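Long-range contacts in tropomodulin TMD-1 (Caenorhabditis elegans, PDB 1PGV), which probably caps the pointed ends of actin filaments, blocking their elongation and depolymerization, this chain being the C-terminal domain of the full protein: residues 27-31 with 47-51; 76-82 with 104-110; 128-134 with 158-164. All blocks are in the same frame, centred on the assembly; numbering follows the deposited sequence.

Interaction 1: residues 27-31 with 47-51; sequences TDVES and NINNM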
loop_
_atom_site.group_PDB
_atom_site.type_symbol
_atom_site.label_atom_id
_atom_site.label_comp_id
_atom_site.label_asym_id
_atom_site.label_seq_id
_atom_site.Cartn_x
_atom_site.Cartn_y
_atom_site.Cartn_z
ATOM N N THR A 27 -19.268 -4.729 2.750
ATOM C CA THR A 27 -18.292 -5.852 2.837
ATOM C C THR A 27 -18.436 -6.614 4.149
ATOM O O THR A 27 -18.733 -6.033 5.193
ATOM C CB THR A 27 -16.840 -5.336 2.715
ATOM O OG1 THR A 27 -16.649 -4.755 1.419
ATOM C CG2 THR A 27 -15.845 -6.472 2.910
ATOM N N ASP A 28 -18.225 -7.924 4.085
ATOM C CA ASP A 28 -18.332 -8.785 5.255
ATOM C C ASP A 28 -16.944 -8.990 5.860
ATOM O O ASP A 28 -16.266 -9.971 5.552
ATOM C CB ASP A 28 -18.916 -10.137 4.843
ATOM C CG ASP A 28 -19.294 -10.996 6.029
ATOM O OD1 ASP A 28 -18.558 -10.983 7.040
ATOM O OD2 ASP A 28 -20.324 -11.700 5.940
ATOM N N VAL A 29 -16.528 -8.066 6.725
ATOM C CA VAL A 29 -15.214 -8.146 7.358
ATOM C C VAL A 29 -14.944 -9.518 7.966
ATOM O O VAL A 29 -13.876 -10.096 7.769
ATOM C CB VAL A 29 -15.058 -7.082 8.470
ATOM C CG1 VAL A 29 -13.696 -7.217 9.131
ATOM C CG2 VAL A 29 -15.229 -5.693 7.884
ATOM N N GLU A 30 -15.921 -10.036 8.702
ATOM C CA GLU A 30 -15.783 -11.332 9.349
ATOM C C GLU A 30 -15.508 -12.444 8.337
ATOM O O GLU A 30 -14.623 -13.276 8.541
ATOM C CB GLU A 30 -17.051 -11.648 10.144
ATOM C CG GLU A 30 -16.812 -12.494 11.377
ATOM C CD GLU A 30 -15.784 -11.876 12.311
ATOM O OE1 GLU A 30 -15.859 -10.652 12.558
ATOM O OE2 GLU A 30 -14.907 -12.618 12.803
ATOM N N SER A 31 -16.269 -12.458 7.248
ATOM C CA SER A 31 -16.090 -13.475 6.218
ATOM C C SER A 31 -14.717 -13.336 5.563
ATOM O O SER A 31 -14.032 -14.331 5.325
ATOM C CB SER A 31 -17.186 -13.358 5.156
ATOM O OG SER A 31 -17.014 -14.341 4.151
ATOM N N ASN A 47 -12.288 -4.720 0.081
ATOM C CA ASN A 47 -12.468 -3.281 0.140
ATOM C C ASN A 47 -13.327 -2.907 1.339
ATOM O O ASN A 47 -14.519 -3.215 1.370
ATOM C CB ASN A 47 -13.147 -2.796 -1.145
ATOM C CG ASN A 47 -13.179 -1.287 -1.260
ATOM O OD1 ASN A 47 -13.437 -0.578 -0.286
ATOM N ND2 ASN A 47 -12.930 -0.784 -2.464
ATOM N N ILE A 48 -12.726 -2.254 2.332
ATOM C CA ILE A 48 -13.485 -1.832 3.503
ATOM C C ILE A 48 -13.482 -0.313 3.609
ATOM O O ILE A 48 -13.567 0.249 4.705
ATOM C CB ILE A 48 -12.923 -2.435 4.811
ATOM C CG1 ILE A 48 -11.493 -1.945 5.053
ATOM C CG2 ILE A 48 -12.978 -3.953 4.741
ATOM C CD1 ILE A 48 -10.915 -2.403 6.385
ATOM N N ASN A 49 -13.384 0.348 2.460
ATOM C CA ASN A 49 -13.379 1.804 2.419
ATOM C C ASN A 49 -14.603 2.368 3.135
ATOM O O ASN A 49 -15.710 1.849 2.990
ATOM C CB ASN A 49 -13.379 2.310 0.970
ATOM C CG ASN A 49 -12.054 2.080 0.260
ATOM O OD1 ASN A 49 -11.058 1.705 0.879
ATOM N ND2 ASN A 49 -12.036 2.319 -1.047
ATOM N N ASN A 50 -14.386 3.425 3.916
ATOM C CA ASN A 50 -15.454 4.104 4.644
ATOM C C ASN A 50 -16.091 3.337 5.799
ATOM O O ASN A 50 -17.087 3.786 6.361
ATOM C CB ASN A 50 -16.547 4.534 3.666
ATOM C CG ASN A 50 -15.989 5.245 2.455
ATOM O OD1 ASN A 50 -15.306 6.264 2.575
ATOM N ND2 ASN A 50 -16.273 4.706 1.272
ATOM N N MET A 51 -15.523 2.191 6.160
ATOM C CA MET A 51 -16.063 1.404 7.263
ATOM C C MET A 51 -15.380 1.777 8.581
ATOM O O MET A 51 -14.503 1.063 9.065
ATOM C CB MET A 51 -15.892 -0.093 6.977
ATOM C CG MET A 51 -16.704 -0.579 5.783
ATOM S SD MET A 51 -16.586 -2.358 5.495
ATOM C CE MET A 51 -17.867 -2.971 6.594
HETATM O O HOH W 1 -14.659 -6.158 -0.346
#
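The hydroxyl of Thr27 meets the backbone carbonyl of Asn47 somewhat off its plane, tilted by 19°, with a C=O...O angle of 159°. The bond is short, Thr27 OG1 giving its proton to Asn47 O at 2.6 Å. On the Asn47 side chain the flat amide is met in its own plane: Asn49 N donates to Asn47 OD1 at 2.9 Å, forming an Asx turn where the chain leaves strand 45-47. The peptide carbonyl of Thr27 is approached instead by a methyl group, Met51 CE lying 3.5 Å from Thr27 O. Water 1 completes the polar side, donating to Thr27 OG1 at 3.0 Å and accepting from Asn47 N at 2.8 Å, so both polar backbone atoms of Asn47 are tied to the one hydroxyl, directly or through water.

Beside this polar group lies an apolar cluster. Met51 bends at its sulfur (chi3 86°), which carries CE towards the start of helix 29-37; there it packs against Val29 CG2 at 4.0 Å, the two side chains sliding past each other in opposite directions. The same Val29 CG2 rests on Ile48 CG2 at 4.2 Å. Asp28 is the N-cap of this helix, its carboxylate accepting from Ser31 N, and Val54 adds a further apolar neighbour to Val29. The contact thus lays the first helix turn of the domain against the exit of strand 45-47, at one edge of the parallel sheet. Its chemistry implies probably modest cohesion: one short hydroxyl-to-carbonyl bond, reinforced by a bridging water, beside a few methyl contacts.

Interaction 2: residues 76-82 with 104-110; sequences SLANTAI and NVESNFL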
loop_
_atom_site.group_PDB
_atom_site.type_symbol
_atom_site.label_atom_id
_atom_site.label_comp_id
_atom_site.label_asym_id
_atom_site.label_seq_id
_atom_site.Cartn_x
_atom_site.Cartn_y
_atom_site.Cartn_z
ATOM N N SER A 76 -8.120 -2.350 0.133
ATOM C CA SER A 76 -8.395 -0.934 0.331
ATOM C C SER A 76 -9.033 -0.663 1.688
ATOM O O SER A 76 -10.029 -1.290 2.057
ATOM C CB SER A 76 -9.311 -0.420 -0.783
ATOM O OG SER A 76 -9.377 0.995 -0.779
ATOM N N LEU A 77 -8.439 0.272 2.425
ATOM C CA LEU A 77 -8.925 0.655 3.748
ATOM C C LEU A 77 -8.985 2.172 3.825
ATOM O O LEU A 77 -8.661 2.763 4.859
ATOM C CB LEU A 77 -7.982 0.155 4.846
ATOM C CG LEU A 77 -7.411 -1.259 4.800
ATOM C CD1 LEU A 77 -6.311 -1.333 3.747
ATOM C CD2 LEU A 77 -6.844 -1.615 6.174
ATOM N N ALA A 78 -9.385 2.804 2.730
ATOM C CA ALA A 78 -9.476 4.254 2.685
ATOM C C ALA A 78 -10.580 4.763 3.601
ATOM O O ALA A 78 -11.636 4.147 3.724
ATOM C CB ALA A 78 -9.737 4.724 1.256
ATOM N N ASN A 79 -10.319 5.890 4.250
ATOM C CA ASN A 79 -11.294 6.503 5.136
ATOM C C ASN A 79 -11.930 5.522 6.121
ATOM O O ASN A 79 -13.151 5.371 6.160
ATOM C CB ASN A 79 -12.376 7.184 4.299
ATOM C CG ASN A 79 -13.290 8.060 5.125
ATOM O OD1 ASN A 79 -12.828 8.867 5.937
ATOM N ND2 ASN A 79 -14.595 7.921 4.912
ATOM N N THR A 80 -11.093 4.849 6.907
ATOM C CA THR A 80 -11.571 3.908 7.914
ATOM C C THR A 80 -11.124 4.399 9.290
ATOM O O THR A 80 -11.213 3.674 10.278
ATOM C CB THR A 80 -11.006 2.494 7.694
ATOM O OG1 THR A 80 -9.581 2.562 7.568
ATOM C CG2 THR A 80 -11.600 1.872 6.433
ATOM N N ALA A 81 -10.632 5.634 9.329
ATOM C CA ALA A 81 -10.170 6.259 10.563
ATOM C C ALA A 81 -9.119 5.433 11.299
ATOM O O ALA A 81 -9.098 5.406 12.527
ATOM C CB ALA A 81 -11.362 6.531 11.487
ATOM N N ILE A 82 -8.243 4.759 10.557
ATOM C CA ILE A 82 -7.202 3.961 11.193
ATOM C C ILE A 82 -5.964 4.814 11.449
ATOM O O ILE A 82 -5.730 5.805 10.761
ATOM C CB ILE A 82 -6.803 2.745 10.334
ATOM C CG1 ILE A 82 -6.421 3.200 8.923
ATOM C CG2 ILE A 82 -7.950 1.742 10.296
ATOM C CD1 ILE A 82 -5.860 2.086 8.058
ATOM N N ASN A 104 -4.571 0.673 -0.721
ATOM C CA ASN A 104 -5.115 2.011 -0.524
ATOM C C ASN A 104 -5.382 2.298 0.953
ATOM O O ASN A 104 -6.239 1.665 1.568
ATOM C CB ASN A 104 -6.417 2.154 -1.318
ATOM C CG ASN A 104 -7.013 3.541 -1.220
ATOM O OD1 ASN A 104 -6.478 4.422 -0.535
ATOM N ND2 ASN A 104 -8.127 3.751 -1.915
ATOM N N VAL A 105 -4.640 3.248 1.514
ATOM C CA VAL A 105 -4.808 3.631 2.917
ATOM C C VAL A 105 -4.970 5.144 3.038
ATOM O O VAL A 105 -4.607 5.741 4.058
ATOM C CB VAL A 105 -3.592 3.200 3.776
ATOM C CG1 VAL A 105 -3.452 1.695 3.772
ATOM C CG2 VAL A 105 -2.323 3.857 3.252
ATOM N N GLU A 106 -5.524 5.766 2.002
ATOM C CA GLU A 106 -5.701 7.213 2.006
ATOM C C GLU A 106 -6.774 7.700 2.984
ATOM O O GLU A 106 -7.596 6.922 3.467
ATOM C CB GLU A 106 -6.047 7.702 0.594
ATOM C CG GLU A 106 -7.491 7.449 0.185
ATOM C CD GLU A 106 -7.758 7.776 -1.279
ATOM O OE1 GLU A 106 -7.248 8.805 -1.768
ATOM O OE2 GLU A 106 -8.493 7.007 -1.935
ATOM N N SER A 107 -6.735 8.998 3.269
ATOM C CA SER A 107 -7.692 9.662 4.151
ATOM C C SER A 107 -7.848 9.076 5.548
ATOM O O SER A 107 -8.966 8.947 6.056
ATOM C CB SER A 107 -9.057 9.725 3.463
ATOM O OG SER A 107 -8.979 10.513 2.289
ATOM N N ASN A 108 -6.729 8.724 6.172
ATOM C CA ASN A 108 -6.761 8.179 7.523
ATOM C C ASN A 108 -5.911 9.047 8.448
ATOM O O ASN A 108 -5.759 10.246 8.200
ATOM C CB ASN A 108 -6.271 6.727 7.531
ATOM C CG ASN A 108 -7.302 5.771 6.949
ATOM O OD1 ASN A 108 -8.441 5.718 7.417
ATOM N ND2 ASN A 108 -6.911 5.017 5.925
ATOM N N PHE A 109 -5.370 8.445 9.503
ATOM C CA PHE A 109 -4.546 9.168 10.471
ATOM C C PHE A 109 -3.135 8.592 10.559
ATOM O O PHE A 109 -2.518 8.588 11.629
ATOM C CB PHE A 109 -5.213 9.116 11.850
ATOM C CG PHE A 109 -6.565 9.767 11.889
ATOM C CD1 PHE A 109 -6.683 11.150 11.997
ATOM C CD2 PHE A 109 -7.721 9.002 11.776
ATOM C CE1 PHE A 109 -7.935 11.765 11.990
ATOM C CE2 PHE A 109 -8.979 9.604 11.768
ATOM C CZ PHE A 109 -9.086 10.988 11.874
ATOM N N LEU A 110 -2.622 8.114 9.432
ATOM C CA LEU A 110 -1.286 7.532 9.399
ATOM C C LEU A 110 -0.211 8.615 9.382
ATOM O O LEU A 110 -0.375 9.656 8.753
ATOM C CB LEU A 110 -1.139 6.630 8.170
ATOM C CG LEU A 110 -2.187 5.521 8.066
ATOM C CD1 LEU A 110 -1.845 4.616 6.887
ATOM C CD2 LEU A 110 -2.216 4.713 9.361
HETATM O O HOH W 2 -10.654 8.351 8.151
#
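Asn108 and the turn Leu77-Ile82 form the tight half of this contact. The buried amide is held at both ends: OD1 accepts from Thr80 N at 2.8 Å, in the carbonyl plane and on a lone pair, and from Ile82 N at 3.3 Å, which comes from well above that plane (57°). At the other end Asn108 ND2 gives an almost straight bond to Leu77 O, 3.0 Å long, while Thr80 OG1 reaches the same oxygen from its opposite face. Ile82 lies across the amide: with its CG1 tucked between backbone N and carbonyl carbon (chi1 54°), that atom comes within 3.4 Å of Asn108 CG. Replacing Asn108 by an alanine would probably leave the amides of Thr80 and Ile82 without their common acceptor and strip Leu77 O of one donor, freeing the turn to shift. Backbone bonds flank the amide, Leu77 N to Asn104 O at 2.7 Å and Asn79 N to Glu106 O at 3.0 Å, with Phe109 N to Ile82 O beyond.

The other side is looser and wetter. Water 2 bridges Asn79 OD1 and Ser107 O, 2.8 Å from the latter, while Asn79 ND2 turns to Asn50. Nearby, the partly exposed Phe109 ring meets Ala81 with its edge, CE2 lying 3.9 Å from Ala81 CB. The stretch from strand to turn, with Val105, Asn108 and Leu110 spaced as in LxLxxNxL, is the signature of a leucine-rich repeat, whose asparagine bonds the backbone of the adjacent repeat's turn as it does here.

Interaction 3: residues 128-134 with 158-164; sequences IVEFKAD and SLLRVGI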
loop_
_atom_site.group_PDB
_atom_site.type_symbol
_atom_site.label_atom_id
_atom_site.label_comp_id
_atom_site.label_asym_id
_atom_site.label_seq_id
_atom_site.Cartn_x
_atom_site.Cartn_y
_atom_site.Cartn_z
ATOM N N ILE A 128 3.315 -4.842 -5.395
ATOM C CA ILE A 128 2.456 -3.668 -5.503
ATOM C C ILE A 128 2.774 -2.721 -6.658
ATOM O O ILE A 128 3.934 -2.356 -6.871
ATOM C CB ILE A 128 2.479 -2.852 -4.176
ATOM C CG1 ILE A 128 1.920 -3.709 -3.037
ATOM C CG2 ILE A 128 1.685 -1.567 -4.339
ATOM C CD1 ILE A 128 1.987 -3.048 -1.653
ATOM N N VAL A 129 1.736 -2.319 -7.398
ATOM C CA VAL A 129 1.899 -1.385 -8.513
ATOM C C VAL A 129 1.193 -0.064 -8.234
ATOM O O VAL A 129 1.475 0.950 -8.873
ATOM C CB VAL A 129 1.363 -1.970 -9.846
ATOM C CG1 VAL A 129 2.070 -3.276 -10.147
ATOM C CG2 VAL A 129 -0.142 -2.159 -9.772
ATOM N N GLU A 130 0.267 -0.077 -7.279
ATOM C CA GLU A 130 -0.446 1.134 -6.907
ATOM C C GLU A 130 -0.505 1.247 -5.386
ATOM O O GLU A 130 -1.060 0.383 -4.714
ATOM C CB GLU A 130 -1.865 1.125 -7.475
ATOM C CG GLU A 130 -2.669 2.364 -7.115
ATOM C CD GLU A 130 -4.017 2.392 -7.806
ATOM O OE1 GLU A 130 -4.041 2.390 -9.054
ATOM O OE2 GLU A 130 -5.051 2.413 -7.104
ATOM N N PHE A 131 0.071 2.325 -4.860
ATOM C CA PHE A 131 0.098 2.579 -3.419
ATOM C C PHE A 131 -0.478 3.977 -3.207
ATOM O O PHE A 131 0.141 4.962 -3.583
ATOM C CB PHE A 131 1.549 2.502 -2.911
ATOM C CG PHE A 131 1.698 2.764 -1.436
ATOM C CD1 PHE A 131 1.752 4.063 -0.949
ATOM C CD2 PHE A 131 1.768 1.705 -0.534
ATOM C CE1 PHE A 131 1.875 4.309 0.423
ATOM C CE2 PHE A 131 1.890 1.939 0.838
ATOM C CZ PHE A 131 1.943 3.248 1.315
ATOM N N LYS A 132 -1.670 4.063 -2.630
ATOM C CA LYS A 132 -2.297 5.360 -2.414
ATOM C C LYS A 132 -2.396 5.627 -0.922
ATOM O O LYS A 132 -2.859 4.780 -0.166
ATOM C CB LYS A 132 -3.696 5.391 -3.039
ATOM C CG LYS A 132 -4.174 6.803 -3.412
ATOM C CD LYS A 132 -4.089 7.789 -2.254
ATOM C CE LYS A 132 -4.507 9.184 -2.676
ATOM N NZ LYS A 132 -3.683 9.726 -3.797
ATOM N N ALA A 133 -1.974 6.816 -0.509
ATOM C CA ALA A 133 -2.003 7.166 0.905
ATOM C C ALA A 133 -2.105 8.666 1.139
ATOM O O ALA A 133 -1.721 9.155 2.205
ATOM C CB ALA A 133 -0.754 6.626 1.580
ATOM N N ASP A 134 -2.635 9.398 0.164
ATOM C CA ASP A 134 -2.737 10.844 0.309
ATOM C C ASP A 134 -3.868 11.265 1.239
ATOM O O ASP A 134 -4.714 10.460 1.622
ATOM C CB ASP A 134 -2.943 11.508 -1.053
ATOM C CG ASP A 134 -2.218 12.842 -1.172
ATOM O OD1 ASP A 134 -2.061 13.547 -0.147
ATOM O OD2 ASP A 134 -1.812 13.191 -2.300
ATOM N N SER A 158 8.323 -2.029 -9.845
ATOM C CA SER A 158 6.917 -2.340 -10.136
ATOM C C SER A 158 5.915 -1.196 -9.975
ATOM O O SER A 158 4.914 -1.144 -10.686
ATOM C CB SER A 158 6.457 -3.520 -9.279
ATOM O OG SER A 158 7.211 -4.686 -9.558
ATOM N N LEU A 159 6.166 -0.281 -9.037
ATOM C CA LEU A 159 5.254 0.835 -8.812
ATOM C C LEU A 159 4.955 1.691 -10.038
ATOM O O LEU A 159 5.865 2.202 -10.694
ATOM C CB LEU A 159 5.794 1.754 -7.703
ATOM C CG LEU A 159 5.804 1.142 -6.303
ATOM C CD1 LEU A 159 6.517 2.097 -5.342
ATOM C CD2 LEU A 159 4.374 0.898 -5.834
ATOM N N LEU A 160 3.664 1.862 -10.319
ATOM C CA LEU A 160 3.212 2.673 -11.442
ATOM C C LEU A 160 2.486 3.912 -10.942
ATOM O O LEU A 160 2.502 4.952 -11.594
ATOM C CB LEU A 160 2.279 1.852 -12.343
ATOM C CG LEU A 160 2.927 0.609 -12.949
ATOM C CD1 LEU A 160 1.874 -0.179 -13.740
ATOM C CD2 LEU A 160 4.084 1.022 -13.854
ATOM N N ARG A 161 1.849 3.799 -9.777
ATOM C CA ARG A 161 1.115 4.920 -9.200
ATOM C C ARG A 161 1.367 5.036 -7.701
ATOM O O ARG A 161 1.222 4.065 -6.962
ATOM C CB ARG A 161 -0.389 4.762 -9.456
ATOM C CG ARG A 161 -0.797 4.986 -10.915
ATOM C CD ARG A 161 -2.281 4.698 -11.141
ATOM N NE ARG A 161 -2.586 3.270 -11.071
ATOM C CZ ARG A 161 -2.117 2.361 -11.923
ATOM N NH1 ARG A 161 -1.322 2.728 -12.918
ATOM N NH2 ARG A 161 -2.436 1.082 -11.776
ATOM N N VAL A 162 1.757 6.231 -7.267
ATOM C CA VAL A 162 2.018 6.483 -5.855
ATOM C C VAL A 162 1.224 7.718 -5.454
ATOM O O VAL A 162 1.521 8.837 -5.885
ATOM C CB VAL A 162 3.522 6.717 -5.597
ATOM C CG1 VAL A 162 3.753 7.119 -4.129
ATOM C CG2 VAL A 162 4.295 5.448 -5.913
ATOM N N GLY A 163 0.193 7.493 -4.648
ATOM C CA GLY A 163 -0.663 8.573 -4.205
ATOM C C GLY A 163 -0.107 9.253 -2.973
ATOM O O GLY A 163 -0.578 9.026 -1.858
ATOM N N ILE A 164 0.902 10.084 -3.198
ATOM C CA ILE A 164 1.569 10.840 -2.140
ATOM C C ILE A 164 1.931 12.199 -2.711
ATOM O O ILE A 164 2.386 12.296 -3.853
ATOM C CB ILE A 164 2.860 10.143 -1.688
ATOM C CG1 ILE A 164 2.510 8.840 -0.974
ATOM C CG2 ILE A 164 3.687 11.087 -0.803
ATOM C CD1 ILE A 164 3.701 8.083 -0.443
#
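Glu130 and Arg161 make the one salt bridge of this contact, between side chains on the same face of the sheet. Arg161 NE, bent round by the turn at chi3 (-71°), gives a nearly linear bond of 2.6 Å to Glu130 OE1. The oxygen sits at the edge of the guanidinium, in its plane, and is met on its anti side; the two flat groups stand 83° apart. Beneath them the backbones pair: Phe131 N to Arg161 O at 3.0 Å, Gly163 N to Phe131 O at 2.7 Å and Ala133 N to Gly163 O at 2.9 Å. Val129 O takes two successive donors, Leu160 N at 2.8 Å and Arg161 N at 3.0 Å, where the chain enters strand 161-163.

Strands 130-132 and 161-163 run parallel, only 7° apart, and with helix 143-155 between them form a beta-alpha-beta unit of the leucine-rich-repeat sheet, 161-163 being one of its two edge strands.

Phe131 and Val162 point to the other face. Apolar contacts also flank the strands: Ile128 CG2 lies 3.9 Å from Leu159 CD2, the two side chains running side by side, and Phe131 CE1 approaches Ile164 CD1 obliquely at 4.3 Å. Further out, Leu118 and Leu119 of helix 112-121 pack on Phe131, while Leu179 of helix 169-190 packs against Leu159 and Val162. Before the strand, Asn156 OD1 accepts from the backbone amides of Ser158 and Leu159 in the turn that leads into it.

From the N terminus, interaction 1 closes the loop that holds helix 29-37 and strand 45-47. Interaction 2 follows, closing a loop through helices 84-87 and 90-96 and strand 102-104, and interaction 3 closes the third round helix 143-155. The three lie in series along the chain; none nests in or crosses another. In space they are chained edge to edge: Asn49 OD1 of interaction 1 reaches Ser76 OG and Ala78 N of interaction 2, and Lys132 O of interaction 3 receives Val105 N. Interactions 1 and 3 stay apart, about 9 Å between nearest atoms. Together they join the N-terminal helix to one edge of the parallel sheet, link turns that follow its strands, and pair the last two strands.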